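Local coordinates for PHOX (Pseudomonas fluorescens, PDB 4A9V), which hydrolyses phosphate monoesters as an alkaline phosphatase, using a cofactor built from iron and calcium ions, at residues Ile143-Gly157 and Lys167-Cys179. Residues are numbered along the deposited sequence; the frame is centred on the assembly and turned at random. Where two conformers were deposited one is given.
With FEO (mu-oxo-diiron), chain S; EDO (1,2-ethanediol), chain P.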
loop_
_atom_site.group_PDB
_atom_site.type_symbol
_atom_site.label_atom_id
_atom_site.label_comp_id
_atom_site.label_asym_id
_atom_site.label_seq_id
_atom_site.Cartn_x
_atom_site.Cartn_y
_atom_site.Cartn_z
ATOM N N ILE A 143 1.269 -14.698 8.242
ATOM C CA ILE A 143 0.717 -13.881 9.296
ATOM C C ILE A 143 -0.653 -13.454 8.794
ATOM O O ILE A 143 -0.775 -13.018 7.650
ATOM C CB ILE A 143 1.623 -12.666 9.569
ATOM C CG1 ILE A 143 3.008 -13.149 10.022
ATOM C CG2 ILE A 143 0.999 -11.757 10.612
ATOM C CD1 ILE A 143 4.137 -12.180 9.777
ATOM N N HIS A 144 -1.696 -13.778 9.537
ATOM C CA HIS A 144 -3.037 -13.563 9.028
ATOM C C HIS A 144 -3.908 -12.822 10.005
ATOM O O HIS A 144 -3.445 -12.342 11.049
ATOM C CB HIS A 144 -3.663 -14.893 8.606
ATOM C CG HIS A 144 -3.686 -15.925 9.698
ATOM N ND1 HIS A 144 -4.446 -15.791 10.804
ATOM C CD2 HIS A 144 -2.993 -17.122 9.834
ATOM C CE1 HIS A 144 -4.245 -16.842 11.609
ATOM N NE2 HIS A 144 -3.371 -17.669 11.004
ATOM N N GLY A 145 -5.184 -12.692 9.665
ATOM C CA GLY A 145 -6.093 -11.844 10.417
ATOM C C GLY A 145 -6.451 -12.331 11.809
ATOM O O GLY A 145 -7.047 -11.576 12.577
ATOM N N ASN A 146 -6.029 -13.548 12.156
ATOM C CA ASN A 146 -6.180 -14.061 13.521
ATOM C C ASN A 146 -4.846 -14.333 14.236
ATOM O O ASN A 146 -4.852 -14.847 15.350
ATOM C CB ASN A 146 -7.052 -15.328 13.537
ATOM C CG ASN A 146 -8.537 -15.015 13.517
ATOM O OD1 ASN A 146 -9.030 -14.249 14.347
ATOM N ND2 ASN A 146 -9.267 -15.656 12.606
ATOM N N SER A 147 -3.716 -13.935 13.651
ATOM C CA SER A 147 -2.421 -14.237 14.260
ATOM C C SER A 147 -2.199 -13.417 15.532
ATOM O O SER A 147 -2.543 -12.242 15.577
ATOM C CB SER A 147 -1.291 -13.951 13.280
ATOM O OG SER A 147 -1.343 -14.804 12.143
ATOM N N PRO A 148 -1.476 -13.980 16.508
ATOM C CA PRO A 148 -1.210 -13.212 17.719
ATOM C C PRO A 148 -0.094 -12.187 17.525
ATOM O O PRO A 148 1.041 -12.557 17.240
ATOM C CB PRO A 148 -0.815 -14.285 18.737
ATOM C CG PRO A 148 -0.298 -15.420 17.921
ATOM C CD PRO A 148 -1.090 -15.394 16.644
ATOM N N LEU A 149 -0.427 -10.909 17.697
ATOM C CA LEU A 149 0.517 -9.808 17.524
ATOM C C LEU A 149 0.636 -9.000 18.813
ATOM O O LEU A 149 -0.202 -9.093 19.704
ATOM C CB LEU A 149 0.059 -8.872 16.393
ATOM C CG LEU A 149 0.512 -9.176 14.970
ATOM C CD1 LEU A 149 0.231 -10.588 14.498
ATOM C CD2 LEU A 149 -0.072 -8.180 13.984
ATOM N N ARG A 150 1.685 -8.190 18.870
ATOM C CA ARG A 150 1.951 -7.316 20.006
ATOM C C ARG A 150 1.667 -5.875 19.607
ATOM O O ARG A 150 1.848 -5.499 18.450
ATOM C CB ARG A 150 3.423 -7.443 20.433
ATOM C CG ARG A 150 3.909 -6.330 21.354
ATOM C CD ARG A 150 5.332 -6.580 21.836
ATOM N NE ARG A 150 5.934 -5.391 22.438
ATOM C CZ ARG A 150 7.022 -4.785 21.970
ATOM N NH1 ARG A 150 7.632 -5.252 20.889
ATOM N NH2 ARG A 150 7.589 -3.806 22.667
ATOM N N ILE A 151 1.309 -5.053 20.586
ATOM C CA ILE A 151 1.182 -3.608 20.396
ATOM C C ILE A 151 2.270 -2.902 21.195
ATOM O O ILE A 151 2.475 -3.228 22.364
ATOM C CB ILE A 151 -0.181 -3.087 20.893
ATOM C CG1 ILE A 151 -1.330 -3.900 20.298
ATOM C CG2 ILE A 151 -0.341 -1.617 20.550
ATOM C CD1 ILE A 151 -2.680 -3.547 20.887
ATOM N N SER A 152 3.004 -1.999 20.552
ATOM C CA SER A 152 4.043 -1.244 21.236
ATOM C C SER A 152 3.909 0.246 20.942
ATOM O O SER A 152 3.043 0.669 20.171
ATOM C CB SER A 152 5.432 -1.752 20.841
ATOM O OG SER A 152 6.407 -1.362 21.799
ATOM N N GLY A 153 4.757 1.047 21.577
ATOM C CA GLY A 153 4.736 2.495 21.391
ATOM C C GLY A 153 3.790 3.152 22.383
ATOM O O GLY A 153 3.245 2.496 23.274
ATOM N N PRO A 154 3.576 4.461 22.228
ATOM C CA PRO A 154 2.935 5.213 23.298
ATOM C C PRO A 154 1.500 4.791 23.593
ATOM O O PRO A 154 1.005 5.049 24.687
ATOM C CB PRO A 154 2.984 6.651 22.789
ATOM C CG PRO A 154 4.209 6.683 21.940
ATOM C CD PRO A 154 4.229 5.346 21.247
ATOM N N ALA A 155 0.801 4.230 22.610
ATOM C CA ALA A 155 -0.594 3.858 22.809
ATOM C C ALA A 155 -0.754 2.444 23.357
ATOM O O ALA A 155 -1.850 2.070 23.745
ATOM C CB ALA A 155 -1.389 4.027 21.521
ATOM N N ALA A 156 0.323 1.666 23.414
ATOM C CA ALA A 156 0.244 0.337 24.018
ATOM C C ALA A 156 -0.224 0.446 25.464
ATOM O O ALA A 156 0.268 1.281 26.222
ATOM C CB ALA A 156 1.592 -0.357 23.955
ATOM N N GLY A 157 -1.216 -0.357 25.828
ATOM C CA GLY A 157 -1.701 -0.392 27.202
ATOM C C GLY A 157 -2.688 0.707 27.553
ATOM O O GLY A 157 -3.140 0.787 28.690
ATOM N N LYS A 167 -7.370 -7.464 28.255
ATOM C CA LYS A 167 -7.612 -6.484 29.293
ATOM C C LYS A 167 -6.432 -5.534 29.505
ATOM O O LYS A 167 -6.596 -4.476 30.107
ATOM C CB LYS A 167 -7.985 -7.190 30.599
ATOM C CG LYS A 167 -9.309 -7.943 30.515
ATOM C CD LYS A 167 -9.691 -8.576 31.842
ATOM C CE LYS A 167 -10.701 -9.708 31.679
ATOM N NZ LYS A 167 -11.689 -9.464 30.588
ATOM N N HIS A 168 -5.272 -5.852 28.937
ATOM C CA HIS A 168 -4.078 -5.050 29.185
ATOM C C HIS A 168 -3.646 -4.203 28.017
ATOM O O HIS A 168 -2.762 -3.364 28.164
ATOM C CB HIS A 168 -2.927 -5.933 29.638
ATOM C CG HIS A 168 -3.211 -6.692 30.910
ATOM N ND1 HIS A 168 -3.578 -6.075 32.050
ATOM C CD2 HIS A 168 -3.360 -8.057 31.138
ATOM C CE1 HIS A 168 -3.906 -6.998 32.971
ATOM N NE2 HIS A 168 -3.777 -8.210 32.410
ATOM N N GLY A 169 -4.306 -4.344 26.870
ATOM C CA GLY A 169 -4.089 -3.426 25.752
ATOM C C GLY A 169 -2.742 -3.545 25.053
ATOM O O GLY A 169 -2.308 -2.600 24.396
ATOM N N LYS A 170 -2.161 -4.744 25.054
ATOM C CA LYS A 170 -0.861 -4.969 24.418
ATOM C C LYS A 170 -0.801 -6.195 23.522
ATOM O O LYS A 170 0.239 -6.458 22.916
ATOM C CB LYS A 170 0.245 -5.038 25.463
ATOM C CG LYS A 170 0.408 -3.732 26.220
ATOM C CD LYS A 170 1.632 -3.723 27.113
ATOM C CE LYS A 170 1.747 -2.394 27.843
ATOM N NZ LYS A 170 3.015 -2.277 28.611
ATOM N N LYS A 171 -1.919 -6.899 23.390
ATOM C CA LYS A 171 -1.969 -8.106 22.578
ATOM C C LYS A 171 -3.187 -8.070 21.677
ATOM O O LYS A 171 -4.311 -8.073 22.156
ATOM C CB LYS A 171 -2.027 -9.343 23.472
ATOM C CG LYS A 171 -0.753 -9.576 24.263
ATOM C CD LYS A 171 -0.835 -10.864 25.064
ATOM C CE LYS A 171 0.459 -11.142 25.808
ATOM N NZ LYS A 171 0.417 -12.474 26.470
ATOM N N VAL A 172 -2.963 -8.216 20.382
ATOM C CA VAL A 172 -4.035 -8.066 19.418
ATOM C C VAL A 172 -4.025 -9.249 18.459
ATOM O O VAL A 172 -2.967 -9.758 18.102
ATOM C CB VAL A 172 -3.920 -6.717 18.664
ATOM C CG1 VAL A 172 -2.548 -6.545 18.038
ATOM C CG2 VAL A 172 -5.026 -6.557 17.623
ATOM N N LEU A 173 -5.211 -9.693 18.066
ATOM C CA LEU A 173 -5.342 -10.707 17.032
ATOM C C LEU A 173 -5.366 -10.050 15.663
ATOM O O LEU A 173 -6.273 -9.283 15.323
ATOM C CB LEU A 173 -6.599 -11.541 17.233
ATOM C CG LEU A 173 -6.646 -12.366 18.517
ATOM C CD1 LEU A 173 -7.911 -13.201 18.542
ATOM C CD2 LEU A 173 -5.411 -13.242 18.662
ATOM N N GLY A 174 -4.372 -10.396 14.864
ATOM C CA GLY A 174 -4.429 -10.154 13.438
ATOM C C GLY A 174 -3.841 -8.848 12.968
ATOM O O GLY A 174 -3.827 -7.835 13.681
ATOM N N THR A 175 -3.364 -8.901 11.732
ATOM C CA THR A 175 -3.262 -7.758 10.859
ATOM C C THR A 175 -3.983 -8.138 9.571
ATOM O O THR A 175 -3.945 -9.303 9.158
ATOM C CB THR A 175 -1.776 -7.395 10.620
ATOM O OG1 THR A 175 -1.674 -6.203 9.849
ATOM C CG2 THR A 175 -1.017 -8.506 9.917
ATOM N N PHE A 176 -4.815 -7.227 9.077
ATOM C CA PHE A 176 -5.641 -7.502 7.915
ATOM C C PHE A 176 -5.849 -6.203 7.137
ATOM O O PHE A 176 -5.398 -5.143 7.568
ATOM C CB PHE A 176 -6.975 -8.179 8.312
ATOM C CG PHE A 176 -7.750 -7.457 9.395
ATOM C CD1 PHE A 176 -8.538 -6.356 9.085
ATOM C CD2 PHE A 176 -7.727 -7.899 10.705
ATOM C CE1 PHE A 176 -9.230 -5.677 10.071
ATOM C CE2 PHE A 176 -8.451 -7.248 11.690
ATOM C CZ PHE A 176 -9.168 -6.112 11.378
ATOM N N GLN A 177 -6.385 -6.310 5.928
ATOM C CA GLN A 177 -6.495 -5.159 5.030
ATOM C C GLN A 177 -5.119 -4.513 4.842
ATOM O O GLN A 177 -4.979 -3.303 4.649
ATOM C CB GLN A 177 -7.574 -4.173 5.492
ATOM C CG GLN A 177 -8.987 -4.740 5.383
ATOM C CD GLN A 177 -9.587 -4.766 3.976
ATOM O OE1 GLN A 177 -10.667 -5.328 3.782
ATOM N NE2 GLN A 177 -9.011 -4.017 3.054
ATOM N N ASN A 178 -4.138 -5.385 4.664
ATOM C CA ASN A 178 -2.743 -5.008 4.452
ATOM C C ASN A 178 -2.505 -4.538 3.029
ATOM O O ASN A 178 -2.593 -5.320 2.082
ATOM C CB ASN A 178 -1.833 -6.191 4.740
ATOM C CG ASN A 178 -2.014 -6.705 6.132
ATOM O OD1 ASN A 178 -3.027 -7.337 6.437
ATOM N ND2 ASN A 178 -1.133 -6.273 7.025
ATOM N N CYS A 179 -2.242 -3.245 2.896
ATOM C CA CYS A 179 -2.196 -2.566 1.619
ATOM C C CYS A 179 -0.763 -2.595 1.095
ATOM O O CYS A 179 -0.365 -3.551 0.432
ATOM C CB CYS A 179 -2.744 -1.152 1.795
ATOM S SG CYS A 179 -2.783 -0.193 0.284
HETATM FE FE1 FEO S . -5.019 -0.627 -0.631
HETATM FE FE2 FEO S . -5.103 2.803 -1.176
HETATM O O FEO S . -4.984 0.966 -1.759
HETATM C C1 EDO P . 6.046 0.317 24.092
HETATM O O1 EDO P . 5.136 0.695 25.210
HETATM C C2 EDO P . 6.696 1.581 23.525
HETATM O O2 EDO P . 7.674 2.108 24.434
HETATM O O HOH W 1 -4.280 -1.589 -2.418
HETATM O O HOH W 2 -7.093 -0.706 -1.549
#
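Ile151 and Val172 meet nearly at a right angle, Ile151 CG1 lying 3.7 Å from Val172 CG1. Val172 CG1 sits between its own backbone N and carbonyl carbon (chi1 54°), which brings it against Ile151 and also near Leu149 CB. Beneath these side chains strands 148-152 and 171-173 pair antiparallel: Leu149 N gives a bond of 2.8 Å to Val172 O and Val172 N returns one to Leu149 O. Farther along, Leu149 CD2 slants across Thr175, 3.9 Å from its CB. With OG1 anti to the backbone N (chi1 -175°), Thr175 presents CG2 to Ile143 CG2 at 3.9 Å, while OG1 accepts Asn178 ND2 at 2.9 Å and also bonds Glu193. Replacing Thr175 by alanine is likely to leave Asn178 ND2 and Glu193 without their shared partner and to open a gap beside Ile143 CG2. Gly174 CA lies 3.1 Å from Gly145 O, a spot where any side chain would collide. The two strands form an antiparallel pair in the beta-propeller, 171-173 being one outermost strand of a mixed sheet; the chain then runs on through Thr175 into 178-183, the other outermost strand, whose Cys179 SG binds an iron of the mu-oxo-diiron centre.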